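GCN5-related N-acetyltransferase (Sphaerobacter thermophilus, PDB 3TT2) probably transfers acyl groups as a member of the GCN5-related N-acetyltransferase family, most likely using acetyl-coenzyme A as the donor. Local coordinates at residues Trp223-Val227 against Leu267-Val271; Glu189-Phe195 against Ser251-Arg255. All blocks are in the same frame, centred on the assembly; numbering follows the deposited sequence.

Contact 1. Residues Trp223-Val227 against Leu267-Val271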
loop_
_atom_site.group_PDB
_atom_site.type_symbol
_atom_site.label_atom_id
_atom_site.label_comp_id
_atom_site.label_asym_id
_atom_site.label_seq_id
_atom_site.Cartn_x
_atom_site.Cartn_y
_atom_site.Cartn_z
ATOM N N TRP A 223 9.476 -14.397 7.626
ATOM C CA TRP A 223 8.153 -14.980 7.499
ATOM C C TRP A 223 7.842 -15.880 8.684
ATOM O O TRP A 223 8.331 -17.005 8.780
ATOM C CB TRP A 223 8.056 -15.795 6.221
ATOM C CG TRP A 223 7.771 -14.972 5.056
ATOM C CD1 TRP A 223 8.079 -13.656 4.888
ATOM C CD2 TRP A 223 7.075 -15.379 3.881
ATOM N NE1 TRP A 223 7.629 -13.222 3.663
ATOM C CE2 TRP A 223 7.004 -14.262 3.028
ATOM C CE3 TRP A 223 6.507 -16.587 3.460
ATOM C CZ2 TRP A 223 6.393 -14.314 1.777
ATOM C CZ3 TRP A 223 5.897 -16.639 2.217
ATOM C CH2 TRP A 223 5.845 -15.509 1.391
ATOM N N LEU A 224 6.960 -15.407 9.551
ATOM C CA LEU A 224 6.620 -16.151 10.749
ATOM C C LEU A 224 5.230 -16.727 10.662
ATOM O O LEU A 224 4.310 -16.108 10.127
ATOM C CB LEU A 224 6.723 -15.282 11.992
ATOM C CG LEU A 224 8.092 -14.679 12.247
ATOM C CD1 LEU A 224 8.004 -14.000 13.571
ATOM C CD2 LEU A 224 9.135 -15.741 12.294
ATOM N N LEU A 225 5.100 -17.930 11.198
ATOM C CA LEU A 225 3.850 -18.640 11.225
ATOM C C LEU A 225 3.540 -18.951 12.685
ATOM O O LEU A 225 4.396 -19.455 13.406
ATOM C CB LEU A 225 3.996 -19.943 10.449
ATOM C CG LEU A 225 4.683 -19.910 9.082
ATOM C CD1 LEU A 225 4.633 -21.288 8.430
ATOM C CD2 LEU A 225 4.063 -18.877 8.176
ATOM N N ALA A 226 2.335 -18.626 13.140
ATOM C CA ALA A 226 1.875 -19.161 14.405
ATOM C C ALA A 226 1.356 -20.571 14.138
ATOM O O ALA A 226 0.519 -20.798 13.258
ATOM C CB ALA A 226 0.822 -18.289 15.019
ATOM N N VAL A 227 1.897 -21.526 14.880
ATOM C CA VAL A 227 1.614 -22.924 14.633
ATOM C C VAL A 227 1.152 -23.613 15.900
ATOM O O VAL A 227 1.824 -23.553 16.933
ATOM C CB VAL A 227 2.844 -23.631 14.060
ATOM C CG1 VAL A 227 2.630 -25.113 13.991
ATOM C CG2 VAL A 227 3.131 -23.090 12.683
ATOM N N LEU A 267 2.726 -12.545 17.205
ATOM C CA LEU A 267 3.351 -12.591 15.877
ATOM C C LEU A 267 4.139 -11.312 15.611
ATOM O O LEU A 267 5.280 -11.366 15.198
ATOM C CB LEU A 267 2.345 -12.825 14.752
ATOM C CG LEU A 267 2.057 -14.300 14.501
ATOM C CD1 LEU A 267 0.904 -14.464 13.515
ATOM C CD2 LEU A 267 3.281 -15.029 14.021
ATOM N N LEU A 268 3.520 -10.172 15.879
ATOM C CA LEU A 268 4.150 -8.909 15.622
ATOM C C LEU A 268 5.392 -8.743 16.491
ATOM O O LEU A 268 6.459 -8.417 15.985
ATOM C CB LEU A 268 3.165 -7.764 15.846
ATOM C CG LEU A 268 2.242 -7.436 14.671
ATOM C CD1 LEU A 268 1.351 -6.244 15.013
ATOM C CD2 LEU A 268 3.019 -7.179 13.383
ATOM N N GLN A 269 5.249 -8.974 17.790
ATOM C CA GLN A 269 6.370 -8.850 18.722
ATOM C C GLN A 269 7.556 -9.736 18.317
ATOM O O GLN A 269 8.709 -9.296 18.360
ATOM C CB GLN A 269 5.925 -9.139 20.156
ATOM C CG GLN A 269 5.109 -8.020 20.770
ATOM C CD GLN A 269 4.540 -8.359 22.163
ATOM O OE1 GLN A 269 4.279 -9.530 22.491
ATOM N NE2 GLN A 269 4.347 -7.318 22.986
ATOM N N GLU A 270 7.269 -10.967 17.904
ATOM C CA GLU A 270 8.308 -11.859 17.397
ATOM C C GLU A 270 9.006 -11.348 16.116
ATOM O O GLU A 270 10.242 -11.406 16.020
ATOM C CB GLU A 270 7.757 -13.267 17.196
ATOM C CG GLU A 270 8.797 -14.308 16.816
ATOM C CD GLU A 270 9.354 -15.089 17.998
ATOM O OE1 GLU A 270 10.575 -15.356 17.995
ATOM O OE2 GLU A 270 8.588 -15.449 18.919
ATOM N N VAL A 271 8.224 -10.846 15.153
ATOM C CA VAL A 271 8.775 -10.299 13.904
ATOM C C VAL A 271 9.668 -9.106 14.203
ATOM O O VAL A 271 10.733 -8.961 13.621
ATOM C CB VAL A 271 7.685 -9.868 12.902
ATOM C CG1 VAL A 271 8.297 -9.528 11.594
ATOM C CG2 VAL A 271 6.774 -10.987 12.654
#

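Contact 2. Residues Glu189-Phe195 against Ser251-Arg255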
loop_
_atom_site.group_PDB
_atom_site.type_symbol
_atom_site.label_atom_id
_atom_site.label_comp_id
_atom_site.label_asym_id
_atom_site.label_seq_id
_atom_site.Cartn_x
_atom_site.Cartn_y
_atom_site.Cartn_z
ATOM N N GLU A 189 -2.385 -21.201 2.119
ATOM C CA GLU A 189 -3.769 -21.512 2.476
ATOM C C GLU A 189 -4.220 -20.712 3.684
ATOM O O GLU A 189 -5.372 -20.299 3.786
ATOM C CB GLU A 189 -3.941 -23.005 2.763
ATOM C CG GLU A 189 -3.859 -23.878 1.530
ATOM C CD GLU A 189 -3.886 -25.367 1.855
ATOM O OE1 GLU A 189 -3.723 -25.738 3.047
ATOM O OE2 GLU A 189 -4.075 -26.169 0.910
ATOM N N ALA A 190 -3.293 -20.516 4.605
ATOM C CA ALA A 190 -3.579 -19.811 5.835
ATOM C C ALA A 190 -3.764 -18.333 5.548
ATOM O O ALA A 190 -4.585 -17.683 6.173
ATOM C CB ALA A 190 -2.465 -20.025 6.816
ATOM N N VAL A 191 -2.998 -17.816 4.594
ATOM C CA VAL A 191 -3.077 -16.412 4.202
ATOM C C VAL A 191 -4.371 -16.125 3.442
ATOM O O VAL A 191 -4.986 -15.077 3.618
ATOM C CB VAL A 191 -1.861 -15.997 3.333
ATOM C CG1 VAL A 191 -2.039 -14.598 2.778
ATOM C CG2 VAL A 191 -0.583 -16.052 4.132
ATOM N N GLU A 192 -4.794 -17.066 2.603
ATOM C CA GLU A 192 -5.962 -16.846 1.761
ATOM C C GLU A 192 -7.232 -16.980 2.558
ATOM O O GLU A 192 -8.295 -16.543 2.139
ATOM C CB GLU A 192 -5.979 -17.812 0.583
ATOM C CG GLU A 192 -5.177 -17.315 -0.603
ATOM C CD GLU A 192 -5.658 -15.965 -1.124
ATOM O OE1 GLU A 192 -6.647 -15.940 -1.891
ATOM O OE2 GLU A 192 -5.048 -14.930 -0.766
ATOM N N GLU A 193 -7.100 -17.595 3.718
ATOM C CA GLU A 193 -8.213 -17.834 4.616
ATOM C C GLU A 193 -8.286 -16.690 5.612
ATOM O O GLU A 193 -9.301 -15.996 5.693
ATOM C CB GLU A 193 -8.045 -19.174 5.322
ATOM C CG GLU A 193 -9.089 -19.456 6.377
ATOM C CD GLU A 193 -8.907 -20.821 7.015
ATOM O OE1 GLU A 193 -8.238 -21.680 6.398
ATOM O OE2 GLU A 193 -9.427 -21.035 8.133
ATOM N N ALA A 194 -7.207 -16.528 6.383
ATOM C CA ALA A 194 -7.094 -15.491 7.411
ATOM C C ALA A 194 -7.475 -14.125 6.876
ATOM O O ALA A 194 -8.057 -13.302 7.581
ATOM C CB ALA A 194 -5.677 -15.447 7.984
ATOM N N PHE A 195 -7.130 -13.881 5.626
ATOM C CA PHE A 195 -7.419 -12.599 5.037
ATOM C C PHE A 195 -8.612 -12.658 4.098
ATOM O O PHE A 195 -9.619 -12.013 4.367
ATOM C CB PHE A 195 -6.153 -12.001 4.422
ATOM C CG PHE A 195 -5.009 -11.942 5.392
ATOM C CD1 PHE A 195 -5.039 -11.063 6.462
ATOM C CD2 PHE A 195 -3.930 -12.797 5.263
ATOM C CE1 PHE A 195 -4.006 -11.029 7.367
ATOM C CE2 PHE A 195 -2.891 -12.766 6.163
ATOM C CZ PHE A 195 -2.930 -11.884 7.217
ATOM N N SER A 251 1.193 -8.623 5.740
ATOM C CA SER A 251 -0.007 -9.112 6.409
ATOM C C SER A 251 0.272 -9.819 7.722
ATOM O O SER A 251 0.987 -10.819 7.757
ATOM C CB SER A 251 -0.786 -10.037 5.464
ATOM O OG SER A 251 -0.037 -11.202 5.129
ATOM N N VAL A 252 -0.325 -9.323 8.792
ATOM C CA VAL A 252 -0.398 -10.116 10.002
ATOM C C VAL A 252 -1.850 -10.568 10.155
ATOM O O VAL A 252 -2.765 -9.795 9.909
ATOM C CB VAL A 252 0.063 -9.328 11.221
ATOM C CG1 VAL A 252 -0.726 -8.013 11.344
ATOM C CG2 VAL A 252 -0.060 -10.186 12.468
ATOM N N GLY A 253 -2.080 -11.831 10.490
ATOM C CA GLY A 253 -3.453 -12.293 10.613
ATOM C C GLY A 253 -3.674 -13.671 11.197
ATOM O O GLY A 253 -2.823 -14.544 11.112
ATOM N N VAL A 254 -4.857 -13.882 11.757
ATOM C CA VAL A 254 -5.154 -15.134 12.421
ATOM C C VAL A 254 -6.373 -15.746 11.776
ATOM O O VAL A 254 -7.313 -15.038 11.458
ATOM C CB VAL A 254 -5.352 -14.919 13.937
ATOM C CG1 VAL A 254 -5.567 -16.233 14.639
ATOM C CG2 VAL A 254 -4.135 -14.238 14.524
ATOM N N ARG A 255 -6.346 -17.058 11.543
ATOM C CA ARG A 255 -7.515 -17.780 11.034
ATOM C C ARG A 255 -8.620 -17.751 12.076
ATOM O O ARG A 255 -8.338 -17.743 13.268
ATOM C CB ARG A 255 -7.116 -19.197 10.639
ATOM C CG ARG A 255 -6.440 -19.219 9.281
ATOM C CD ARG A 255 -5.531 -20.378 9.064
ATOM N NE ARG A 255 -6.265 -21.628 9.097
ATOM C CZ ARG A 255 -5.927 -22.705 8.398
ATOM N NH1 ARG A 255 -4.869 -22.656 7.595
ATOM N NH2 ARG A 255 -6.648 -23.820 8.500
#

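Contact 1. Residues Trp223-Val227 against Leu267-Val271
Glu-270 splits its side chain between two tasks. Its OE2 accepts a hydrogen bond from the indole NE1 of Trp-169, while its aliphatic stem rests on Leu-224. Glu-270 CG lies 3.4 Å from Leu-224 CD1, and the two side chains cross at about a right angle. CG is anti to the backbone N (chi1 -174°), and the chain then bends at chi2 (95°). This turn lays the methylenes on the leucine and sends the carboxylate to Trp-169. Leu-224 reaches from the strand toward the helix. Its CD1 methyl also meets Val-271 CG2, with the two side chains lying alongside and pointing opposite ways. One helical turn earlier, Leu-267 spreads its two methyls along the near side of the strand, over Leu-224 and Ala-226. Leu-267 CD2 lies 4.0 Å from Leu-224 CB, and Leu-267 CD1 lies 4.1 Å from Ala-226 CB. The join between the segments is therefore apolar and largely buried. Strand 223-227 and helix 267-271 run roughly antiparallel, at 145°, with axes 9.2 Å apart at closest approach. This is a helix laid on a sheet, as in the GNAT fold. Strand 223-228 is held between strands 233-243 and 173-177, and helix 263-278 covers the side to which Leu-224 points.

Contact 2. Residues Glu189-Phe195 against Ser251-Arg255
The Phe-195 ring is enclosed on both faces and at one edge. Ser-251 CB lies over one face, 3.3 Å from Phe-195 CZ. Here helix 184-194 of the GNAT fold packs by its C-terminal part on the end of strand 246-254. Ala-194 CB lies beyond the opposite face of the ring, offset toward the rim. At the edge, near the ring plane, are Val-252 O and Gly-253 N. The second flat group, the Arg-255 guanidinium, has Glu-193 OE1 over the centre of one face and Ala-190 CB at its edge, in plane. Gly-253 has no side chain to stand between strand and ring, so the aromatic edge can lie against the backbone. Phe-195 CG lies beside the backbone N (chi1 -53°), anti to the carbonyl carbon, which carries the ring toward the strand.

Glu-193 OE1 and Arg-255 NE form a salt bridge of 3.3 Å. The oxygen stands well out of the guanidinium plane, and no N-H points at it. The attraction is one of charge alone, with carboxylate and guanidinium planes 44° apart. Nearer the backbone than the charged end, Arg-255 CD lies 3.8 Å from Ala-190 CB, so the arginine chain also packs on the helix. Replacing Arg-255 by an alanine would probably leave the Glu-193 carboxylate without its opposite charge and strip Ala-190 of its arginine cover on one side. Val-191, on the same helix, packs on Thr-237 and Leu-239 of strand 233-243. Ala-194 CB closes the middle of the contact, 3.9 Å from Val-254 O.

Contacts 1 and 2 lie about 12 Å apart, centre to centre, and pack helices on opposite faces of the same sheet, on strands separated by 233-243. Strand 233-243 runs between 223-228 and 246-254 and is hydrogen-bonded to both. Val-252 joins the two contacts directly. It points away from helix 184-194, and Val-252 CG2 lies 4.2 Å from both Leu-267 CB and Leu-268 CG. Strand 246-254 leads through the loop containing Arg-259 into helix 263-278. In GNAT enzymes this loop binds the pyrophosphate of acetyl-coenzyme A. A sulfate ion about 4 Å from the Val-254 side chain is consistent with such a site, though it probably came from the crystallisation liquor.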